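Local coordinates for La protein (Trypanosoma brucei, PDB 1S29) that probably binds RNA, through an N-terminal La motif with a winged-helix fold and a conserved aromatic patch, at residues A[14-22]-A[50-60]; A[40-50]-A[77-86]. One frame throughout, in Å; residues are numbered along the deposited sequence.

Interaction 1. Residues A[14-22]-A[50-60]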
loop_
_atom_site.group_PDB
_atom_site.type_symbol
_atom_site.label_atom_id
_atom_site.label_comp_id
_atom_site.label_asym_id
_atom_site.label_seq_id
_atom_site.Cartn_x
_atom_site.Cartn_y
_atom_site.Cartn_z
ATOM N N LEU A 14 -2.116 0.304 9.640
ATOM C CA LEU A 14 -1.538 0.768 8.385
ATOM C C LEU A 14 -1.972 -0.144 7.236
ATOM O O LEU A 14 -2.219 0.317 6.124
ATOM C CB LEU A 14 -0.012 0.795 8.482
ATOM C CG LEU A 14 0.742 1.172 7.202
ATOM C CD1 LEU A 14 0.192 2.479 6.634
ATOM C CD2 LEU A 14 2.221 1.300 7.509
ATOM N N GLN A 15 -2.061 -1.438 7.522
ATOM C CA GLN A 15 -2.495 -2.418 6.534
ATOM C C GLN A 15 -3.849 -1.980 5.975
ATOM O O GLN A 15 -4.047 -1.937 4.766
ATOM C CB GLN A 15 -2.635 -3.802 7.189
ATOM C CG GLN A 15 -2.988 -4.940 6.227
ATOM C CD GLN A 15 -3.550 -6.157 6.946
ATOM O OE1 GLN A 15 -2.981 -6.630 7.937
ATOM N NE2 GLN A 15 -4.674 -6.674 6.447
ATOM N N LYS A 16 -4.778 -1.647 6.867
ATOM C CA LYS A 16 -6.108 -1.230 6.444
ATOM C C LYS A 16 -6.112 0.090 5.682
ATOM O O LYS A 16 -6.967 0.304 4.831
ATOM C CB LYS A 16 -7.030 -1.155 7.654
ATOM C CG LYS A 16 -7.262 -2.514 8.299
ATOM C CD LYS A 16 -7.966 -2.382 9.629
ATOM C CE LYS A 16 -8.128 -3.734 10.299
ATOM N NZ LYS A 16 -8.851 -3.616 11.592
ATOM N N GLN A 17 -5.154 0.965 5.977
ATOM C CA GLN A 17 -5.074 2.243 5.271
ATOM C C GLN A 17 -4.610 1.997 3.835
ATOM O O GLN A 17 -5.077 2.660 2.911
ATOM C CB GLN A 17 -4.113 3.199 5.986
ATOM C CG GLN A 17 -4.565 3.595 7.389
ATOM C CD GLN A 17 -5.728 4.579 7.383
ATOM O OE1 GLN A 17 -6.747 4.360 6.729
ATOM N NE2 GLN A 17 -5.577 5.672 8.124
ATOM N N VAL A 18 -3.685 1.057 3.648
ATOM C CA VAL A 18 -3.213 0.737 2.302
ATOM C C VAL A 18 -4.360 0.050 1.561
ATOM O O VAL A 18 -4.613 0.339 0.393
ATOM C CB VAL A 18 -1.966 -0.196 2.324
ATOM C CG1 VAL A 18 -1.576 -0.583 0.894
ATOM C CG2 VAL A 18 -0.797 0.508 2.999
ATOM N N GLU A 19 -5.069 -0.847 2.244
ATOM C CA GLU A 19 -6.195 -1.525 1.618
ATOM C C GLU A 19 -7.259 -0.484 1.252
ATOM O O GLU A 19 -7.982 -0.642 0.271
ATOM C CB GLU A 19 -6.776 -2.584 2.563
ATOM C CG GLU A 19 -5.773 -3.663 2.907
ATOM C CD GLU A 19 -6.306 -4.699 3.876
ATOM O OE1 GLU A 19 -7.209 -4.374 4.677
ATOM O OE2 GLU A 19 -5.810 -5.843 3.845
ATOM N N PHE A 20 -7.343 0.582 2.041
ATOM C CA PHE A 20 -8.314 1.650 1.787
ATOM C C PHE A 20 -8.069 2.300 0.434
ATOM O O PHE A 20 -8.986 2.462 -0.370
ATOM C CB PHE A 20 -8.212 2.720 2.881
ATOM C CG PHE A 20 -9.078 3.936 2.646
ATOM C CD1 PHE A 20 -10.429 3.927 2.980
ATOM C CD2 PHE A 20 -8.525 5.104 2.125
ATOM C CE1 PHE A 20 -11.219 5.068 2.803
ATOM C CE2 PHE A 20 -9.305 6.252 1.944
ATOM C CZ PHE A 20 -10.658 6.230 2.286
ATOM N N TYR A 21 -6.825 2.682 0.179
ATOM C CA TYR A 21 -6.504 3.326 -1.083
ATOM C C TYR A 21 -6.749 2.421 -2.283
ATOM O O TYR A 21 -7.099 2.899 -3.363
ATOM C CB TYR A 21 -5.051 3.810 -1.072
ATOM C CG TYR A 21 -4.831 5.030 -0.200
ATOM C CD1 TYR A 21 -4.015 4.973 0.926
ATOM C CD2 TYR A 21 -5.445 6.243 -0.503
ATOM C CE1 TYR A 21 -3.814 6.099 1.730
ATOM C CE2 TYR A 21 -5.252 7.373 0.296
ATOM C CZ TYR A 21 -4.435 7.293 1.407
ATOM O OH TYR A 21 -4.230 8.413 2.186
ATOM N N PHE A 22 -6.581 1.116 -2.091
ATOM C CA PHE A 22 -6.783 0.152 -3.170
ATOM C C PHE A 22 -8.168 -0.492 -3.201
ATOM O O PHE A 22 -8.414 -1.379 -4.005
ATOM C CB PHE A 22 -5.727 -0.952 -3.087
ATOM C CG PHE A 22 -4.363 -0.530 -3.568
ATOM C CD1 PHE A 22 -4.087 -0.443 -4.931
ATOM C CD2 PHE A 22 -3.355 -0.226 -2.664
ATOM C CE1 PHE A 22 -2.827 -0.061 -5.381
ATOM C CE2 PHE A 22 -2.091 0.157 -3.105
ATOM C CZ PHE A 22 -1.824 0.239 -4.462
ATOM N N LEU A 50 3.341 5.049 -2.203
ATOM C CA LEU A 50 2.392 4.961 -1.097
ATOM C C LEU A 50 2.811 5.850 0.072
ATOM O O LEU A 50 1.969 6.412 0.770
ATOM C CB LEU A 50 2.244 3.512 -0.637
ATOM C CG LEU A 50 1.622 2.575 -1.677
ATOM C CD1 LEU A 50 1.206 1.286 -0.988
ATOM C CD2 LEU A 50 0.418 3.228 -2.336
ATOM N N LEU A 51 4.117 5.993 0.266
ATOM C CA LEU A 51 4.632 6.822 1.345
ATOM C C LEU A 51 4.242 8.292 1.201
ATOM O O LEU A 51 4.323 9.056 2.166
ATOM C CB LEU A 51 6.154 6.703 1.421
ATOM C CG LEU A 51 6.716 5.410 2.013
ATOM C CD1 LEU A 51 8.230 5.461 1.995
ATOM C CD2 LEU A 51 6.223 5.248 3.441
ATOM N N THR A 52 3.819 8.692 0.004
ATOM C CA THR A 52 3.438 10.084 -0.219
ATOM C C THR A 52 1.970 10.361 0.095
ATOM O O THR A 52 1.549 11.518 0.150
ATOM C CB THR A 52 3.720 10.525 -1.672
ATOM O OG1 THR A 52 2.788 9.898 -2.564
ATOM C CG2 THR A 52 5.148 10.153 -2.069
ATOM N N PHE A 53 1.193 9.304 0.307
ATOM C CA PHE A 53 -0.226 9.451 0.622
ATOM C C PHE A 53 -0.388 9.754 2.106
ATOM O O PHE A 53 0.255 9.132 2.945
ATOM C CB PHE A 53 -0.981 8.171 0.256
ATOM C CG PHE A 53 -0.937 7.841 -1.211
ATOM C CD1 PHE A 53 -1.392 6.609 -1.667
ATOM C CD2 PHE A 53 -0.446 8.758 -2.138
ATOM C CE1 PHE A 53 -1.359 6.296 -3.026
ATOM C CE2 PHE A 53 -0.409 8.455 -3.494
ATOM C CZ PHE A 53 -0.866 7.220 -3.939
ATOM N N LYS A 54 -1.256 10.715 2.408
ATOM C CA LYS A 54 -1.515 11.168 3.774
ATOM C C LYS A 54 -1.718 10.111 4.852
ATOM O O LYS A 54 -1.113 10.195 5.925
ATOM C CB LYS A 54 -2.733 12.097 3.798
ATOM C CG LYS A 54 -3.118 12.536 5.207
ATOM C CD LYS A 54 -4.525 13.110 5.283
ATOM C CE LYS A 54 -4.873 13.438 6.730
ATOM N NZ LYS A 54 -6.262 13.929 6.909
ATOM N N ARG A 55 -2.578 9.136 4.584
ATOM C CA ARG A 55 -2.863 8.113 5.584
ATOM C C ARG A 55 -1.690 7.182 5.856
ATOM O O ARG A 55 -1.656 6.491 6.876
ATOM C CB ARG A 55 -4.112 7.322 5.184
ATOM C CG ARG A 55 -5.348 8.208 5.064
ATOM C CD ARG A 55 -6.610 7.399 4.916
ATOM N NE ARG A 55 -7.791 8.255 4.866
ATOM C CZ ARG A 55 -9.030 7.828 5.081
ATOM N NH1 ARG A 55 -9.251 6.549 5.365
ATOM N NH2 ARG A 55 -10.046 8.680 5.018
ATOM N N VAL A 56 -0.721 7.163 4.947
ATOM C CA VAL A 56 0.460 6.330 5.141
ATOM C C VAL A 56 1.562 7.182 5.769
ATOM O O VAL A 56 2.216 6.768 6.728
ATOM C CB VAL A 56 0.963 5.756 3.803
ATOM C CG1 VAL A 56 2.315 5.084 3.996
ATOM C CG2 VAL A 56 -0.046 4.750 3.266
ATOM N N ASN A 57 1.742 8.378 5.214
ATOM C CA ASN A 57 2.745 9.347 5.654
ATOM C C ASN A 57 2.628 9.729 7.126
ATOM O O ASN A 57 3.619 10.059 7.770
ATOM C CB ASN A 57 2.636 10.610 4.788
ATOM C CG ASN A 57 3.131 11.847 5.496
ATOM O OD1 ASN A 57 4.324 11.987 5.764
ATOM N ND2 ASN A 57 2.215 12.756 5.808
ATOM N N SER A 58 1.414 9.705 7.661
ATOM C CA SER A 58 1.244 10.060 9.058
ATOM C C SER A 58 1.710 8.945 9.990
ATOM O O SER A 58 1.963 9.180 11.169
ATOM C CB SER A 58 -0.218 10.390 9.337
ATOM O OG SER A 58 -1.049 9.323 8.932
ATOM N N VAL A 59 1.837 7.737 9.445
ATOM C CA VAL A 59 2.239 6.562 10.217
ATOM C C VAL A 59 3.707 6.154 10.065
ATOM O O VAL A 59 4.343 5.736 11.035
ATOM C CB VAL A 59 1.358 5.344 9.831
ATOM C CG1 VAL A 59 1.875 4.082 10.514
ATOM C CG2 VAL A 59 -0.090 5.611 10.210
ATOM N N THR A 60 4.244 6.279 8.856
ATOM C CA THR A 60 5.623 5.878 8.615
ATOM C C THR A 60 6.236 6.600 7.419
ATOM O O THR A 60 5.530 7.164 6.593
ATOM C CB THR A 60 5.685 4.358 8.355
ATOM O OG1 THR A 60 7.034 3.964 8.070
ATOM C CG2 THR A 60 4.793 3.995 7.169
HETATM O O HOH W 1 -3.155 6.318 9.172
#
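Where Gln17 faces Arg55, the helix that holds residues 14-22 comes closest to the short helical turn 54-57, with CA atoms 6.3 Å apart. Arg55 reaches out across the helix toward Phe20, its chain extended from CG to NE, and its guanidinium lies flat on the Phe20 ring. The planes are only 10° apart, and NH1 sits over the ring centre, a stacked cation-pi contact with Arg55 CZ 3.9 Å from the ring centroid. The amide of Gln17 crosses the arginine stem at about a right angle, its OE1 3.5 Å from Arg55 CD, while its NE2 shares a water with Arg55 O. Tyr21 joins both kinds of chemistry. Its hydroxyl accepts from Arg55 N (3.0 Å, 159° at the hydrogen), and one face of its ring receives the edge of Phe53, the centroids 5.1 Å apart. Phe53 is at the N-cap position of the short helix 54-57. Deeper in, the contact turns apolar: Leu14 sends CD1 to Val56 CG2 and CD2 to Thr60 CG2 (3.7 Å), and Val18 CG1 meets Leu50 CD1 at 3.8 Å. Leu76 of the sheet lies against Val18, which places this layer in the winged-helix core. Phe20, Tyr21 and Phe53 are thus held by a guanidinium, a hydrogen bond and an edge-to-face pair, an arrangement consistent with the aromatic patch through which the La motif binds RNA.

Interaction 2. Residues A[40-50]-A[77-86]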
loop_
_atom_site.group_PDB
_atom_site.type_symbol
_atom_site.label_atom_id
_atom_site.label_comp_id
_atom_site.label_asym_id
_atom_site.label_seq_id
_atom_site.Cartn_x
_atom_site.Cartn_y
_atom_site.Cartn_z
ATOM N N ASN A 40 2.125 -0.550 -15.596
ATOM C CA ASN A 40 2.531 -1.920 -15.878
ATOM C C ASN A 40 1.277 -2.798 -15.893
ATOM O O ASN A 40 0.252 -2.452 -15.297
ATOM C CB ASN A 40 3.548 -2.405 -14.839
ATOM C CG ASN A 40 2.984 -2.434 -13.443
ATOM O OD1 ASN A 40 2.257 -3.353 -13.076
ATOM N ND2 ASN A 40 3.308 -1.412 -12.653
ATOM N N ALA A 41 1.364 -3.927 -16.587
ATOM C CA ALA A 41 0.234 -4.840 -16.742
ATOM C C ALA A 41 -0.191 -5.589 -15.498
ATOM O O ALA A 41 -1.224 -6.251 -15.504
ATOM C CB ALA A 41 0.540 -5.845 -17.851
ATOM N N GLU A 42 0.594 -5.489 -14.433
ATOM C CA GLU A 42 0.278 -6.205 -13.208
ATOM C C GLU A 42 -0.400 -5.301 -12.185
ATOM O O GLU A 42 -0.897 -5.767 -11.156
ATOM C CB GLU A 42 1.564 -6.827 -12.642
ATOM C CG GLU A 42 2.266 -7.762 -13.650
ATOM C CD GLU A 42 3.639 -8.247 -13.191
ATOM O OE1 GLU A 42 3.719 -8.965 -12.169
ATOM O OE2 GLU A 42 4.639 -7.918 -13.864
ATOM N N GLY A 43 -0.445 -4.007 -12.495
ATOM C CA GLY A 43 -1.068 -3.049 -11.597
ATOM C C GLY A 43 -0.236 -2.754 -10.364
ATOM O O GLY A 43 -0.759 -2.306 -9.341
ATOM N N PHE A 44 1.060 -3.032 -10.447
ATOM C CA PHE A 44 1.962 -2.772 -9.333
ATOM C C PHE A 44 2.204 -1.277 -9.132
ATOM O O PHE A 44 2.376 -0.515 -10.099
ATOM C CB PHE A 44 3.306 -3.480 -9.559
ATOM C CG PHE A 44 3.352 -4.892 -9.037
ATOM C CD1 PHE A 44 3.602 -5.961 -9.891
ATOM C CD2 PHE A 44 3.162 -5.148 -7.683
ATOM C CE1 PHE A 44 3.660 -7.269 -9.399
ATOM C CE2 PHE A 44 3.218 -6.446 -7.183
ATOM C CZ PHE A 44 3.468 -7.511 -8.050
ATOM N N VAL A 45 2.218 -0.873 -7.865
ATOM C CA VAL A 45 2.458 0.515 -7.468
ATOM C C VAL A 45 3.607 0.488 -6.460
ATOM O O VAL A 45 3.580 -0.299 -5.518
ATOM C CB VAL A 45 1.213 1.126 -6.783
ATOM C CG1 VAL A 45 1.540 2.530 -6.286
ATOM C CG2 VAL A 45 0.041 1.175 -7.764
ATOM N N SER A 46 4.620 1.332 -6.656
ATOM C CA SER A 46 5.763 1.335 -5.745
ATOM C C SER A 46 5.384 1.780 -4.341
ATOM O O SER A 46 4.546 2.664 -4.164
ATOM C CB SER A 46 6.885 2.229 -6.282
ATOM O OG SER A 46 6.556 3.615 -6.196
ATOM N N LEU A 47 6.005 1.154 -3.346
ATOM C CA LEU A 47 5.722 1.504 -1.966
ATOM C C LEU A 47 6.203 2.933 -1.697
ATOM O O LEU A 47 5.665 3.610 -0.824
ATOM C CB LEU A 47 6.380 0.500 -1.003
ATOM C CG LEU A 47 5.931 -0.966 -1.108
ATOM C CD1 LEU A 47 6.520 -1.763 0.051
ATOM C CD2 LEU A 47 4.418 -1.057 -1.079
ATOM N N GLU A 48 7.199 3.413 -2.446
ATOM C CA GLU A 48 7.631 4.784 -2.210
ATOM C C GLU A 48 6.511 5.747 -2.599
ATOM O O GLU A 48 6.408 6.835 -2.044
ATOM C CB GLU A 48 8.930 5.127 -2.964
ATOM C CG GLU A 48 8.899 4.953 -4.467
ATOM C CD GLU A 48 10.201 5.403 -5.124
ATOM O OE1 GLU A 48 11.280 5.205 -4.522
ATOM O OE2 GLU A 48 10.150 5.949 -6.243
ATOM N N THR A 49 5.669 5.345 -3.550
ATOM C CA THR A 49 4.561 6.193 -3.950
ATOM C C THR A 49 3.557 6.211 -2.812
ATOM O O THR A 49 2.985 7.257 -2.497
ATOM C CB THR A 49 3.853 5.666 -5.199
ATOM O OG1 THR A 49 4.738 5.773 -6.316
ATOM C CG2 THR A 49 2.598 6.490 -5.482
ATOM N N LEU A 50 3.341 5.049 -2.203
ATOM C CA LEU A 50 2.392 4.961 -1.097
ATOM C C LEU A 50 2.811 5.850 0.072
ATOM O O LEU A 50 1.969 6.412 0.770
ATOM C CB LEU A 50 2.244 3.512 -0.637
ATOM C CG LEU A 50 1.622 2.575 -1.677
ATOM C CD1 LEU A 50 1.206 1.286 -0.988
ATOM C CD2 LEU A 50 0.418 3.228 -2.336
ATOM N N VAL A 77 -0.971 -7.842 -2.777
ATOM C CA VAL A 77 0.124 -8.767 -3.065
ATOM C C VAL A 77 1.396 -7.952 -3.282
ATOM O O VAL A 77 1.404 -7.014 -4.087
ATOM C CB VAL A 77 -0.135 -9.586 -4.353
ATOM C CG1 VAL A 77 1.032 -10.533 -4.605
ATOM C CG2 VAL A 77 -1.425 -10.363 -4.233
ATOM N N LEU A 78 2.459 -8.314 -2.561
ATOM C CA LEU A 78 3.747 -7.638 -2.673
ATOM C C LEU A 78 4.558 -8.239 -3.820
ATOM O O LEU A 78 4.450 -9.430 -4.112
ATOM C CB LEU A 78 4.536 -7.780 -1.363
ATOM C CG LEU A 78 4.055 -6.910 -0.197
ATOM C CD1 LEU A 78 4.666 -7.393 1.120
ATOM C CD2 LEU A 78 4.430 -5.458 -0.474
ATOM N N SER A 79 5.361 -7.405 -4.471
ATOM C CA SER A 79 6.192 -7.870 -5.572
ATOM C C SER A 79 7.287 -8.752 -4.986
ATOM O O SER A 79 7.589 -8.664 -3.798
ATOM C CB SER A 79 6.801 -6.681 -6.330
ATOM O OG SER A 79 7.603 -5.867 -5.495
ATOM N N GLU A 80 7.860 -9.615 -5.818
ATOM C CA GLU A 80 8.918 -10.517 -5.373
ATOM C C GLU A 80 10.028 -9.770 -4.638
ATOM O O GLU A 80 10.565 -10.281 -3.658
ATOM C CB GLU A 80 9.498 -11.274 -6.575
ATOM C CG GLU A 80 10.626 -12.268 -6.260
ATOM C CD GLU A 80 10.159 -13.521 -5.532
ATOM O OE1 GLU A 80 8.937 -13.799 -5.514
ATOM O OE2 GLU A 80 11.026 -14.244 -4.989
ATOM N N ASP A 81 10.362 -8.561 -5.094
ATOM C CA ASP A 81 11.424 -7.780 -4.461
ATOM C C ASP A 81 10.967 -6.899 -3.298
ATOM O O ASP A 81 11.768 -6.179 -2.705
ATOM C CB ASP A 81 12.156 -6.912 -5.499
ATOM C CG ASP A 81 11.274 -5.824 -6.092
ATOM O OD1 ASP A 81 10.160 -5.594 -5.579
ATOM O OD2 ASP A 81 11.710 -5.184 -7.074
ATOM N N GLY A 82 9.678 -6.952 -2.983
ATOM C CA GLY A 82 9.150 -6.165 -1.883
ATOM C C GLY A 82 9.226 -4.654 -2.028
ATOM O O GLY A 82 9.252 -3.937 -1.030
ATOM N N LEU A 83 9.260 -4.157 -3.260
ATOM C CA LEU A 83 9.318 -2.719 -3.471
ATOM C C LEU A 83 7.998 -2.201 -4.031
ATOM O O LEU A 83 7.793 -0.994 -4.119
ATOM C CB LEU A 83 10.461 -2.361 -4.429
ATOM C CG LEU A 83 11.865 -2.767 -3.985
ATOM C CD1 LEU A 83 12.867 -2.181 -4.955
ATOM C CD2 LEU A 83 12.149 -2.270 -2.578
HETATM N N MSE A 84 7.107 -3.119 -4.397
HETATM C CA MSE A 84 5.814 -2.724 -4.961
HETATM C C MSE A 84 4.661 -3.560 -4.418
HETATM O O MSE A 84 4.858 -4.611 -3.814
HETATM C CB MSE A 84 5.844 -2.847 -6.490
HETATM C CG MSE A 84 7.062 -2.222 -7.149
HETATM SE SE MSE A 84 6.992 -2.263 -9.095
HETATM C CE MSE A 84 5.996 -0.616 -9.355
ATOM N N VAL A 85 3.439 -3.088 -4.642
ATOM C CA VAL A 85 2.264 -3.818 -4.196
ATOM C C VAL A 85 1.157 -3.645 -5.229
ATOM O O VAL A 85 1.088 -2.622 -5.906
ATOM C CB VAL A 85 1.770 -3.306 -2.815
ATOM C CG1 VAL A 85 1.319 -1.853 -2.918
ATOM C CG2 VAL A 85 0.638 -4.200 -2.304
ATOM N N ARG A 86 0.311 -4.662 -5.359
ATOM C CA ARG A 86 -0.796 -4.625 -6.306
ATOM C C ARG A 86 -2.054 -5.193 -5.666
ATOM O O ARG A 86 -1.990 -5.854 -4.626
ATOM C CB ARG A 86 -0.464 -5.447 -7.554
ATOM C CG ARG A 86 -0.303 -6.946 -7.295
ATOM C CD ARG A 86 -0.028 -7.672 -8.597
ATOM N NE ARG A 86 0.257 -9.095 -8.405
ATOM C CZ ARG A 86 -0.650 -10.013 -8.086
ATOM N NH1 ARG A 86 -1.919 -9.676 -7.912
ATOM N NH2 ARG A 86 -0.288 -11.284 -7.954
HETATM O O HOH W 2 9.158 1.591 -3.625
#
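Val45 and Val85 pair as an antiparallel hydrogen-bonded couple in the small sheet of the winged-helix fold, where the short strand 45-46 runs beside the wing hairpin formed by strands 76-78 and 84-87. Val45 N gives to Val85 O and Val85 N to Val45 O, both at 2.9 Å and 158°. A third backbone bond, just beyond the strand pairing, runs from Leu47 N to Leu83 O and is straighter at 173°; Leu83 O also takes a proton from a water that in turn accepts from Glu48 N. There the chain turns into helix 47-50, whose N-cap, Ser46, accepts from Thr49 N with OG. Asn40 closes the preceding loop with both ends of its amide: OD1 takes Phe44 N on a lone pair, in the carbonyl plane, and ND2 gives to Phe44 O (2.9 Å). In the hairpin turn, Asp81 OD1 accepts from Ser79 OG and Leu83 N on opposite faces of the carboxylate, the latter making an Asx turn, while Ser79 OG also accepts from Met84 N. Leu47 CD2 and Leu50 CD1 both close on Val85 CG1, which chi1 of 64° places between its own backbone N and carbonyl carbon. The Phe44 ring lies between two methylenes in CH-pi contact, Ser79 CB over one face and Arg86 CD over the opposite one. The selenium of Met84, a selenomethionine, makes an oblique Met-aromatic contact with this ring. Arg86 CD stands 3.7 Å from the Phe44 centroid and 3.3 Å from Glu42 O.

Interactions 1 and 2 meet in the core of one La-type domain, their centres about 14 Å apart. Their segments alternate along the chain: 14-22, 40-50, 50-60, then 77-86. Leu50 belongs to both, at the point where helix 47-50 passes toward helix 54-57. Phe22, which follows Tyr21, bridges them too: its CZ packs 3.9 Å from Val45 CG2 and its CE2 lies 4.0 Å from Val85 CG1. Helix 8-21 is thus tied to the helical turn through interaction 1 and set against the three-stranded sheet of interaction 2, so that helices and wing form one compact La-type winged-helix unit.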